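Local coordinates for DUF2020 domain-containing protein (Corynebacterium diphtheriae, PDB 3V7B), which is of unknown function but belongs to a domain family of the Mog1p/PsbP clan and folds as an antiparallel sheet with helices on both faces, at residues 97-100 with 104-107; 10-15 with 82-87; 28-33 with 69-74; 86-91 with 127-132. One frame throughout, in Å; residues are numbered along the deposited sequence.

Contact 1 (97-100 with 104-107); sequences PAEE and WSGG
Glu99 curls its side chain so that its carboxylate comes alongside Ser105. A turn about CB-CG (chi2 -68°) places the acid on the side of the hairpin opposite Ala98 CB. In one of two modelled conformers, Ser105 OG donates a hydrogen bond to Glu99 OE2 at 2.7 Å, arriving on the syn side and 16° out of the carboxylate plane; in the other the bond may differ. A water donates to the same OE2 and, at 2.7 Å, to Gly106 O, tying the acid to the strand backbone. Ala98 N and Gly106 O form an almost straight bond of 3.0 Å, although the N-H comes in from above the carbonyl plane. The return bond, Gly106 N to Ala98 O at 2.8 Å, lies in the carbonyl plane but is more bent at the hydrogen (133°). Ala98 CB lies 3.7 Å from Gly107 C and faces Tyr117 and Val119 of the next strand but one. One step nearer the turn, Glu99 CA-H points at Trp104 O, 3.3 Å from CA to O, and a second water joins Glu99 O to Trp104 O. The reciprocal Ala98-Gly106 bonds are those of a hydrogen-bonded pair in an antiparallel beta hairpin, whose strand 96-98 is one of the sheet's two edge strands.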
loop_
_atom_site.group_PDB
_atom_site.type_symbol
_atom_site.label_atom_id
_atom_site.label_comp_id
_atom_site.label_asym_id
_atom_site.label_seq_id
_atom_site.Cartn_x
_atom_site.Cartn_y
_atom_site.Cartn_z
ATOM N N PRO A 97 -8.948 12.597 -6.932
ATOM C CA PRO A 97 -7.646 12.391 -7.534
ATOM C C PRO A 97 -6.534 12.424 -6.506
ATOM O O PRO A 97 -6.631 13.148 -5.527
ATOM C CB PRO A 97 -7.496 13.556 -8.499
ATOM C CG PRO A 97 -8.910 13.974 -8.786
ATOM C CD PRO A 97 -9.685 13.711 -7.547
ATOM N N ALA A 98 -5.538 11.595 -6.740
ATOM C CA ALA A 98 -4.277 11.579 -6.016
ATOM C C ALA A 98 -3.219 11.784 -7.060
ATOM O O ALA A 98 -3.101 10.991 -8.053
ATOM C CB ALA A 98 -4.081 10.263 -5.280
ATOM N N GLU A 99 -2.461 12.870 -6.912
ATOM C CA GLU A 99 -1.443 13.192 -7.917
ATOM C C GLU A 99 -0.092 13.467 -7.303
ATOM O O GLU A 99 0.675 14.245 -7.868
ATOM C CB GLU A 99 -1.873 14.409 -8.731
ATOM C CG GLU A 99 -3.180 14.219 -9.486
ATOM C CD GLU A 99 -3.110 13.202 -10.626
ATOM O OE1 GLU A 99 -2.155 13.312 -11.459
ATOM O OE2 GLU A 99 -4.023 12.305 -10.686
ATOM N N GLU A 100 0.196 12.860 -6.167
ATOM C CA GLU A 100 1.484 13.073 -5.505
ATOM C C GLU A 100 2.100 11.665 -5.217
ATOM O O GLU A 100 1.384 10.636 -5.074
ATOM C CB GLU A 100 1.345 14.021 -4.263
ATOM C CG GLU A 100 0.774 15.417 -4.605
ATOM C CD GLU A 100 0.723 16.483 -3.467
ATOM O OE1 GLU A 100 0.382 17.693 -3.781
ATOM O OE2 GLU A 100 1.000 16.168 -2.273
ATOM N N TRP A 104 3.029 10.822 -10.490
ATOM C CA TRP A 104 2.142 9.709 -10.099
ATOM C C TRP A 104 0.708 10.170 -10.236
ATOM O O TRP A 104 0.401 11.361 -10.012
ATOM C CB TRP A 104 2.396 9.236 -8.672
ATOM C CG TRP A 104 3.783 8.641 -8.511
ATOM C CD1 TRP A 104 5.015 9.323 -8.435
ATOM C CD2 TRP A 104 4.128 7.233 -8.483
ATOM N NE1 TRP A 104 6.054 8.445 -8.367
ATOM C CE2 TRP A 104 5.576 7.164 -8.373
ATOM C CE3 TRP A 104 3.403 6.054 -8.549
ATOM C CZ2 TRP A 104 6.227 5.981 -8.322
ATOM C CZ3 TRP A 104 4.080 4.875 -8.475
ATOM C CH2 TRP A 104 5.465 4.838 -8.369
ATOM N N SER A 105 -0.187 9.212 -10.457
ATOM C CA SER A 105 -1.615 9.497 -10.659
ATOM C C SER A 105 -2.483 8.361 -10.181
ATOM O O SER A 105 -2.226 7.230 -10.463
ATOM C CB SER A 105 -1.902 9.665 -12.146
ATOM O OG SER A 105 -3.148 10.307 -12.358
ATOM N N GLY A 106 -3.592 8.662 -9.576
ATOM C CA GLY A 106 -4.493 7.623 -9.168
ATOM C C GLY A 106 -5.612 8.267 -8.332
ATOM O O GLY A 106 -6.067 9.343 -8.716
ATOM N N GLY A 107 -5.945 7.663 -7.201
ATOM C CA GLY A 107 -7.087 8.121 -6.338
ATOM C C GLY A 107 -6.854 7.899 -4.850
ATOM O O GLY A 107 -5.966 7.132 -4.436
HETATM O O HOH W 1 -6.338 10.916 -10.929
HETATM O O HOH W 2 1.807 14.015 -10.445
#

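Contact 2 (10-15 with 82-87); sequences LPFDAL and AIRVVD
Phe12 and Arg84 make a cation-pi stack with an apolar flank at Val85, joining the N-terminal loop to helix 79-89 where the helix surface becomes exposed. The guanidinium lies flat on the ring, its plane only 12° from that of the phenyl group. It is shifted off centre: Arg84 CZ is 3.9 Å from the ring centroid, and Arg84 NH2 comes within 3.3 Å of Phe12 CE1. The aliphatic part of the arginine shares the same face, Arg84 CD sitting 4.1 Å from the Phe12 centroid as a CH-pi partner. The chain can run over the ring like this because it leaves the helix fully extended, with CG anti to the backbone N (chi1 -172°). On the opposite face of the phenyl group, Asp13 CB lies 3.7 Å above the plane, so the ring is clamped between its own neighbour and the arginine. Phe12 CG in turn stands between its backbone N and carbonyl carbon (chi1 76°), which turns the ring toward the helix. Deeper in, Val85 CG2 packs against Phe12 CB at 3.9 Å and approaches Phe12 O at 3.5 Å. Phe12 is the second residue of a type I turn closed by Ala14 N to Pro11 O, 3.1 Å. Around the contact, Glu81 takes Arg84 NH1 in a salt bridge, Trp88 meets the Phe12 ring edge-to-face, Arg74 of strand 69-75 holds the carbonyls of Leu10 and Pro11, and Val85 continues inward onto Ala125 and Val127 of strand 124-130.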
loop_
_atom_site.group_PDB
_atom_site.type_symbol
_atom_site.label_atom_id
_atom_site.label_comp_id
_atom_site.label_asym_id
_atom_site.label_seq_id
_atom_site.Cartn_x
_atom_site.Cartn_y
_atom_site.Cartn_z
ATOM N N LEU A 10 1.156 -12.218 -10.573
ATOM C CA LEU A 10 -0.105 -12.093 -9.837
ATOM C C LEU A 10 -1.068 -11.167 -10.569
ATOM O O LEU A 10 -0.623 -10.199 -11.182
ATOM C CB LEU A 10 0.106 -11.570 -8.398
ATOM C CG LEU A 10 0.735 -12.634 -7.440
ATOM C CD1 LEU A 10 1.161 -12.007 -6.092
ATOM C CD2 LEU A 10 -0.161 -13.841 -7.178
ATOM N N PRO A 11 -2.393 -11.437 -10.475
ATOM C CA PRO A 11 -3.381 -10.635 -11.170
ATOM C C PRO A 11 -3.515 -9.225 -10.519
ATOM O O PRO A 11 -3.031 -9.006 -9.397
ATOM C CB PRO A 11 -4.665 -11.402 -10.947
ATOM C CG PRO A 11 -4.448 -12.128 -9.653
ATOM C CD PRO A 11 -3.009 -12.559 -9.757
ATOM N N PHE A 12 -4.150 -8.316 -11.253
ATOM C CA PHE A 12 -4.331 -6.885 -10.814
ATOM C C PHE A 12 -4.937 -6.732 -9.394
ATOM O O PHE A 12 -4.672 -5.727 -8.685
ATOM C CB PHE A 12 -5.204 -6.118 -11.806
ATOM C CG PHE A 12 -6.654 -6.420 -11.699
ATOM C CD1 PHE A 12 -7.165 -7.643 -12.197
ATOM C CD2 PHE A 12 -7.520 -5.566 -11.056
ATOM C CE1 PHE A 12 -8.503 -7.957 -12.031
ATOM C CE2 PHE A 12 -8.913 -5.859 -10.954
ATOM C CZ PHE A 12 -9.381 -7.049 -11.426
ATOM N N ASP A 13 -5.717 -7.714 -8.969
ATOM C CA ASP A 13 -6.481 -7.602 -7.718
ATOM C C ASP A 13 -5.861 -8.486 -6.597
ATOM O O ASP A 13 -6.517 -8.781 -5.637
ATOM C CB ASP A 13 -7.964 -7.948 -7.932
ATOM C CG ASP A 13 -8.190 -9.359 -8.546
ATOM O OD1 ASP A 13 -7.236 -10.070 -8.989
ATOM O OD2 ASP A 13 -9.379 -9.691 -8.647
ATOM N N ALA A 14 -4.604 -8.936 -6.780
ATOM C CA ALA A 14 -3.881 -9.675 -5.727
ATOM C C ALA A 14 -3.694 -8.810 -4.483
ATOM O O ALA A 14 -3.389 -7.575 -4.571
ATOM C CB ALA A 14 -2.507 -10.182 -6.200
ATOM N N LEU A 15 -3.825 -9.455 -3.318
ATOM C CA LEU A 15 -3.631 -8.726 -2.084
ATOM C C LEU A 15 -2.450 -9.350 -1.331
ATOM O O LEU A 15 -2.249 -10.542 -1.403
ATOM C CB LEU A 15 -4.867 -8.790 -1.208
ATOM C CG LEU A 15 -6.073 -8.006 -1.720
ATOM C CD1 LEU A 15 -7.312 -8.347 -0.907
ATOM C CD2 LEU A 15 -5.769 -6.532 -1.613
ATOM N N ALA A 82 -1.130 -1.403 -14.707
ATOM C CA ALA A 82 -0.912 -0.617 -13.494
ATOM C C ALA A 82 -2.121 0.268 -13.245
ATOM O O ALA A 82 -2.522 0.460 -12.128
ATOM C CB ALA A 82 0.322 0.211 -13.543
ATOM N N ILE A 83 -2.722 0.800 -14.294
ATOM C CA ILE A 83 -3.953 1.611 -14.133
ATOM C C ILE A 83 -5.111 0.766 -13.635
ATOM O O ILE A 83 -5.943 1.226 -12.857
ATOM C CB ILE A 83 -4.312 2.387 -15.468
ATOM C CG1 ILE A 83 -3.276 3.435 -15.787
ATOM C CG2 ILE A 83 -5.692 3.016 -15.384
ATOM C CD1 ILE A 83 -3.179 3.924 -17.264
ATOM N N ARG A 84 -5.195 -0.477 -14.074
ATOM C CA ARG A 84 -6.270 -1.386 -13.652
ATOM C C ARG A 84 -6.201 -1.639 -12.150
ATOM O O ARG A 84 -7.229 -1.635 -11.435
ATOM C CB ARG A 84 -6.108 -2.685 -14.443
ATOM C CG ARG A 84 -7.240 -3.672 -14.267
ATOM C CD ARG A 84 -6.999 -4.909 -15.123
ATOM N NE ARG A 84 -8.114 -5.805 -15.014
ATOM C CZ ARG A 84 -8.105 -7.078 -15.408
ATOM N NH1 ARG A 84 -7.030 -7.625 -15.980
ATOM N NH2 ARG A 84 -9.189 -7.790 -15.250
ATOM N N VAL A 85 -4.998 -1.825 -11.645
ATOM C CA VAL A 85 -4.727 -1.960 -10.188
ATOM C C VAL A 85 -5.221 -0.711 -9.436
ATOM O O VAL A 85 -6.016 -0.788 -8.493
ATOM C CB VAL A 85 -3.215 -2.134 -9.880
ATOM C CG1 VAL A 85 -2.965 -2.166 -8.360
ATOM C CG2 VAL A 85 -2.694 -3.448 -10.512
ATOM N N VAL A 86 -4.777 0.442 -9.895
ATOM C CA VAL A 86 -5.125 1.668 -9.251
ATOM C C VAL A 86 -6.664 1.904 -9.256
ATOM O O VAL A 86 -7.229 2.277 -8.245
ATOM C CB VAL A 86 -4.346 2.844 -9.859
ATOM C CG1 VAL A 86 -4.925 4.156 -9.374
ATOM C CG2 VAL A 86 -2.837 2.789 -9.541
ATOM N N ASP A 87 -7.325 1.638 -10.400
ATOM C CA ASP A 87 -8.757 1.807 -10.516
ATOM C C ASP A 87 -9.491 0.775 -9.693
ATOM O O ASP A 87 -10.587 1.040 -9.181
ATOM C CB ASP A 87 -9.199 1.706 -12.009
ATOM C CG ASP A 87 -8.765 2.870 -12.822
ATOM O OD1 ASP A 87 -8.111 3.813 -12.269
ATOM O OD2 ASP A 87 -9.120 2.867 -14.040
#

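Contact 3 (28-33 with 69-74); sequences CPYLDS and ATVMVR. With EDO (1,2-ethanediol), chain C.
Tyr30 and Leu31 reach from the loop 28-33 to Val71 and Val73 of strand 69-75, a wholly buried apolar contact. The loop starts at Cys28, disulfide-bonded to Cys58 of the adjacent strand; its SG lies 3.6 Å above the plane of the Tyr30 ring, over the centre. Beyond Pro29, Tyr30 turns about CA-CB to chi1 48°, which brings the ring edge up to the strand. Val71 CG1 meets that edge in plane, 3.9 Å from Tyr30 CE1, the tyrosine and valine running alongside each other but oppositely directed. Tyr30 OH passes Val73 CG2 at 4.0 Å and spends its hydrogen bond on Pro56 O. Leu31 comes tip to tip with Val71, Leu31 CD1 to Val71 CG2 at 3.7 Å, using the methyl that Tyr30 leaves alone. Asp32 then N-caps helix 33-40, OD2 accepting from Trp35 N. On the strand's other face, Thr70 OG1 is hydrogen-bonded to O2 of a 1,2-ethanediol at 2.6 Å, probably from the crystallisation liquor. Helix 135-149 adds Ala145 and Leu149 against Tyr30 and Glu144 beside Leu31. The loop thus fills the layer between the sheet and helix 135-149, consistent with the alpha/beta sandwich of the Mog1p/PsbP clan.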
loop_
_atom_site.group_PDB
_atom_site.type_symbol
_atom_site.label_atom_id
_atom_site.label_comp_id
_atom_site.label_asym_id
_atom_site.label_seq_id
_atom_site.Cartn_x
_atom_site.Cartn_y
_atom_site.Cartn_z
ATOM N N CYS A 28 9.584 -4.257 7.342
ATOM C CA CYS A 28 9.483 -3.746 5.974
ATOM C C CYS A 28 10.800 -3.160 5.528
ATOM O O CYS A 28 11.344 -2.308 6.235
ATOM C CB CYS A 28 8.472 -2.632 5.957
ATOM S SG CYS A 28 8.014 -2.129 4.307
ATOM N N PRO A 29 11.309 -3.543 4.339
ATOM C CA PRO A 29 12.632 -2.960 3.961
ATOM C C PRO A 29 12.624 -1.486 3.695
ATOM O O PRO A 29 13.680 -0.824 3.813
ATOM C CB PRO A 29 13.074 -3.766 2.713
ATOM C CG PRO A 29 12.252 -4.996 2.754
ATOM C CD PRO A 29 10.945 -4.681 3.509
ATOM N N TYR A 30 11.447 -0.912 3.487
ATOM C CA TYR A 30 11.405 0.473 3.082
ATOM C C TYR A 30 10.546 1.388 3.952
ATOM O O TYR A 30 10.293 2.500 3.573
ATOM C CB TYR A 30 10.929 0.581 1.623
ATOM C CG TYR A 30 9.708 -0.211 1.298
ATOM C CD1 TYR A 30 8.466 0.375 1.386
ATOM C CD2 TYR A 30 9.793 -1.559 0.886
ATOM C CE1 TYR A 30 7.330 -0.321 1.048
ATOM C CE2 TYR A 30 8.647 -2.289 0.560
ATOM C CZ TYR A 30 7.439 -1.679 0.646
ATOM O OH TYR A 30 6.327 -2.388 0.319
ATOM N N LEU A 31 10.026 0.891 5.068
ATOM C CA LEU A 31 9.198 1.725 5.958
ATOM C C LEU A 31 9.596 1.322 7.393
ATOM O O LEU A 31 9.536 0.144 7.745
ATOM C CB LEU A 31 7.731 1.464 5.757
ATOM C CG LEU A 31 7.065 2.028 4.514
ATOM C CD1 LEU A 31 5.558 1.738 4.505
ATOM C CD2 LEU A 31 7.310 3.545 4.371
ATOM N N ASP A 32 9.964 2.303 8.192
ATOM C CA ASP A 32 10.312 2.055 9.572
ATOM C C ASP A 32 9.073 1.778 10.409
ATOM O O ASP A 32 8.092 2.543 10.352
ATOM C CB ASP A 32 11.056 3.299 10.070
ATOM C CG ASP A 32 11.413 3.230 11.544
ATOM O OD1 ASP A 32 12.512 2.701 11.815
ATOM O OD2 ASP A 32 10.607 3.722 12.423
ATOM N N SER A 33 9.122 0.694 11.202
ATOM C CA SER A 33 7.972 0.247 12.011
ATOM C C SER A 33 7.514 1.345 12.986
ATOM O O SER A 33 6.318 1.619 13.098
ATOM C CB SER A 33 8.309 -1.063 12.780
ATOM O OG SER A 33 9.247 -1.846 11.972
ATOM N N ALA A 69 -2.407 -1.110 8.517
ATOM C CA ALA A 69 -1.948 -0.544 7.237
ATOM C C ALA A 69 -1.378 -1.662 6.384
ATOM O O ALA A 69 -0.700 -2.599 6.847
ATOM C CB ALA A 69 -0.886 0.554 7.453
ATOM N N THR A 70 -1.605 -1.530 5.107
ATOM C CA THR A 70 -1.048 -2.446 4.131
ATOM C C THR A 70 -0.430 -1.619 3.009
ATOM O O THR A 70 -1.086 -0.712 2.460
ATOM C CB THR A 70 -2.185 -3.334 3.540
ATOM O OG1 THR A 70 -2.785 -4.150 4.571
ATOM C CG2 THR A 70 -1.681 -4.191 2.347
ATOM N N VAL A 71 0.801 -1.972 2.609
ATOM C CA VAL A 71 1.491 -1.228 1.573
ATOM C C VAL A 71 1.904 -2.226 0.521
ATOM O O VAL A 71 2.578 -3.211 0.828
ATOM C CB VAL A 71 2.749 -0.475 2.090
ATOM C CG1 VAL A 71 3.514 0.184 0.954
ATOM C CG2 VAL A 71 2.329 0.575 3.169
HETATM N N MSE A 72 1.435 -1.972 -0.705
HETATM C CA MSE A 72 1.689 -2.846 -1.826
HETATM C C MSE A 72 2.273 -2.118 -3.041
HETATM O O MSE A 72 1.708 -1.138 -3.540
HETATM C CB MSE A 72 0.442 -3.629 -2.230
HETATM C CG MSE A 72 0.699 -4.630 -3.428
HETATM SE SE MSE A 72 -0.909 -5.666 -3.786
HETATM C CE MSE A 72 -1.980 -4.127 -4.394
ATOM N N VAL A 73 3.445 -2.600 -3.480
ATOM C CA VAL A 73 4.145 -2.157 -4.657
ATOM C C VAL A 73 4.038 -3.170 -5.810
ATOM O O VAL A 73 4.368 -4.326 -5.673
ATOM C CB VAL A 73 5.629 -1.816 -4.372
ATOM C CG1 VAL A 73 6.306 -1.303 -5.685
ATOM C CG2 VAL A 73 5.691 -0.705 -3.298
ATOM N N ARG A 74 3.510 -2.746 -6.968
ATOM C CA ARG A 74 3.233 -3.633 -8.068
ATOM C C ARG A 74 4.078 -3.230 -9.277
ATOM O O ARG A 74 4.156 -2.081 -9.632
ATOM C CB ARG A 74 1.794 -3.563 -8.512
ATOM C CG ARG A 74 0.772 -4.257 -7.669
ATOM C CD ARG A 74 1.100 -5.576 -7.128
ATOM N NE ARG A 74 1.419 -6.559 -8.196
ATOM C CZ ARG A 74 0.565 -7.341 -8.829
ATOM N NH1 ARG A 74 -0.690 -7.387 -8.480
ATOM N NH2 ARG A 74 1.001 -8.150 -9.790
HETATM C C1 EDO C . -7.099 -2.168 6.503
HETATM O O1 EDO C . -7.128 -3.399 7.245
HETATM C C2 EDO C . -5.661 -1.912 6.023
HETATM O O2 EDO C . -5.043 -2.949 5.224
#

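Contact 4 (86-91 with 127-132); sequences VDWAAP and VVWSNQ
Ala89 O accepts a hydrogen bond from a water at 2.6 Å, and the same water accepts from Trp129 NE1 at 3.0 Å, lying in the indole plane. This bridge joins the C-terminal end of helix 79-89 to strand 124-130, a helix-on-sheet layer of the alpha/beta sandwich. The rest of the contact is apolar. Ala89 CB points at the strand and sits 3.7 Å from Val127 CG1, its small size letting the helix end come close. The same methyl is 4.1 Å from Trp129 CZ2, so it fills the angle between valine and indole. Val127 CG1 also lies over one face of the Trp129 ring, 3.3 Å above the plane and toward its rim; the methyl lies over a face and the water at the edge, so two different parts of the indole are held. Trp129 CG stands beside its backbone N (chi1 -72°), which lays the indole back along the strand toward Val127 and the helix. Leu15 of the N-terminal loop touches both Trp129 and Trp88, and Met72 of strand 69-75 lies against them too. Trp88, one residue before Ala89 on the helix, crosses Trp129 at about a right angle, the six-membered rings at 79°. The two indoles meet through benzo carbons: Trp88 CH2 reaches Trp129 CZ2 at 4.0 Å, close to the plane of the Trp129 ring.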
loop_
_atom_site.group_PDB
_atom_site.type_symbol
_atom_site.label_atom_id
_atom_site.label_comp_id
_atom_site.label_asym_id
_atom_site.label_seq_id
_atom_site.Cartn_x
_atom_site.Cartn_y
_atom_site.Cartn_z
ATOM N N VAL A 86 -4.777 0.442 -9.895
ATOM C CA VAL A 86 -5.125 1.668 -9.251
ATOM C C VAL A 86 -6.664 1.904 -9.256
ATOM O O VAL A 86 -7.229 2.277 -8.245
ATOM C CB VAL A 86 -4.346 2.844 -9.859
ATOM C CG1 VAL A 86 -4.925 4.156 -9.374
ATOM C CG2 VAL A 86 -2.837 2.789 -9.541
ATOM N N ASP A 87 -7.325 1.638 -10.400
ATOM C CA ASP A 87 -8.757 1.807 -10.516
ATOM C C ASP A 87 -9.491 0.775 -9.693
ATOM O O ASP A 87 -10.587 1.040 -9.181
ATOM C CB ASP A 87 -9.199 1.706 -12.009
ATOM C CG ASP A 87 -8.765 2.870 -12.822
ATOM O OD1 ASP A 87 -8.111 3.813 -12.269
ATOM O OD2 ASP A 87 -9.120 2.867 -14.040
ATOM N N TRP A 88 -8.927 -0.403 -9.528
ATOM C CA TRP A 88 -9.547 -1.397 -8.631
ATOM C C TRP A 88 -9.485 -0.964 -7.176
ATOM O O TRP A 88 -10.532 -0.942 -6.495
ATOM C CB TRP A 88 -8.872 -2.729 -8.864
ATOM C CG TRP A 88 -8.985 -3.725 -7.756
ATOM C CD1 TRP A 88 -10.088 -4.494 -7.401
ATOM C CD2 TRP A 88 -7.917 -4.099 -6.798
ATOM N NE1 TRP A 88 -9.795 -5.287 -6.285
ATOM C CE2 TRP A 88 -8.507 -5.108 -5.893
ATOM C CE3 TRP A 88 -6.585 -3.725 -6.616
ATOM C CZ2 TRP A 88 -7.774 -5.687 -4.865
ATOM C CZ3 TRP A 88 -5.873 -4.288 -5.568
ATOM C CH2 TRP A 88 -6.451 -5.259 -4.723
ATOM N N ALA A 89 -8.299 -0.494 -6.736
ATOM C CA ALA A 89 -8.085 -0.100 -5.334
ATOM C C ALA A 89 -8.830 1.198 -4.978
ATOM O O ALA A 89 -9.308 1.350 -3.865
ATOM C CB ALA A 89 -6.619 0.062 -5.032
ATOM N N ALA A 90 -8.921 2.106 -5.968
ATOM C CA ALA A 90 -9.461 3.475 -5.815
ATOM C C ALA A 90 -10.398 3.758 -6.975
ATOM O O ALA A 90 -10.004 4.393 -7.934
ATOM C CB ALA A 90 -8.338 4.545 -5.679
ATOM N N PRO A 91 -11.659 3.304 -6.857
ATOM C CA PRO A 91 -12.573 3.399 -8.040
ATOM C C PRO A 91 -12.853 4.855 -8.432
ATOM O O PRO A 91 -12.979 5.724 -7.559
ATOM C CB PRO A 91 -13.862 2.680 -7.574
ATOM C CG PRO A 91 -13.390 1.736 -6.493
ATOM C CD PRO A 91 -12.204 2.412 -5.799
ATOM N N VAL A 127 -0.063 1.066 -3.751
ATOM C CA VAL A 127 -1.365 1.185 -3.063
ATOM C C VAL A 127 -1.119 1.070 -1.541
ATOM O O VAL A 127 -0.417 0.176 -1.070
ATOM C CB VAL A 127 -2.350 0.037 -3.490
ATOM C CG1 VAL A 127 -3.677 0.105 -2.762
ATOM C CG2 VAL A 127 -2.539 -0.026 -5.032
ATOM N N VAL A 128 -1.771 1.916 -0.765
ATOM C CA VAL A 128 -1.671 1.834 0.642
ATOM C C VAL A 128 -3.103 1.910 1.122
ATOM O O VAL A 128 -3.854 2.770 0.643
ATOM C CB VAL A 128 -0.855 3.009 1.239
ATOM C CG1 VAL A 128 -0.898 3.053 2.741
ATOM C CG2 VAL A 128 0.618 2.991 0.809
ATOM N N TRP A 129 -3.441 0.976 2.009
ATOM C CA TRP A 129 -4.699 0.963 2.707
ATOM C C TRP A 129 -4.363 1.227 4.178
ATOM O O TRP A 129 -3.345 0.736 4.693
ATOM C CB TRP A 129 -5.317 -0.416 2.592
ATOM C CG TRP A 129 -5.849 -0.776 1.246
ATOM C CD1 TRP A 129 -7.064 -0.467 0.709
ATOM C CD2 TRP A 129 -5.186 -1.602 0.267
ATOM N NE1 TRP A 129 -7.227 -1.060 -0.512
ATOM C CE2 TRP A 129 -6.113 -1.747 -0.843
ATOM C CE3 TRP A 129 -3.950 -2.260 0.218
ATOM C CZ2 TRP A 129 -5.818 -2.512 -1.925
ATOM C CZ3 TRP A 129 -3.631 -2.999 -0.901
ATOM C CH2 TRP A 129 -4.508 -3.140 -1.950
ATOM N N SER A 130 -5.211 1.986 4.834
ATOM C CA SER A 130 -5.127 2.210 6.265
ATOM C C SER A 130 -6.474 1.921 6.909
ATOM O O SER A 130 -7.502 2.134 6.301
ATOM C CB SER A 130 -4.774 3.666 6.565
ATOM O OG SER A 130 -5.034 3.995 7.932
ATOM N N ASN A 131 -6.445 1.492 8.166
ATOM C CA ASN A 131 -7.691 1.258 8.921
ATOM C C ASN A 131 -8.242 2.556 9.488
ATOM O O ASN A 131 -9.266 2.533 10.159
ATOM C CB ASN A 131 -7.531 0.168 10.022
ATOM C CG ASN A 131 -6.703 0.634 11.209
ATOM O OD1 ASN A 131 -6.094 1.696 11.180
ATOM N ND2 ASN A 131 -6.690 -0.181 12.288
ATOM N N GLN A 132 -7.530 3.670 9.247
ATOM C CA GLN A 132 -7.899 4.995 9.768
ATOM C C GLN A 132 -8.764 5.765 8.781
ATOM O O GLN A 132 -8.783 5.458 7.609
ATOM C CB GLN A 132 -6.612 5.795 10.049
ATOM C CG GLN A 132 -5.703 5.058 11.006
ATOM C CD GLN A 132 -6.252 4.988 12.417
ATOM O OE1 GLN A 132 -6.685 5.984 12.962
ATOM N NE2 GLN A 132 -6.205 3.813 13.025
HETATM O O HOH W 3 -9.730 -0.498 -2.029
#

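In the fold
Contact 3 is the fully buried one; the others are partly buried, and contact 1 lies at the sheet's edge. Contacts 2 and 4 share helix 79-89, which rides on one face of the sheet, whereas contact 3 lies on the opposite face with helix 135-149. Contacts 2 and 4 adjoin through Trp88. Backbone bonds between Met72 and Val127 and between Thr70 and Trp129 bind the strands of contacts 3 and 4. Contact 1 meets the helix where Val86 packs on Gly106. Chemistry follows place: backbone bonds and waters at the edge, a cation-pi stack near the surface, apolar packing with one bridging water in contact 4, and purely apolar packing between the two segments of contact 3.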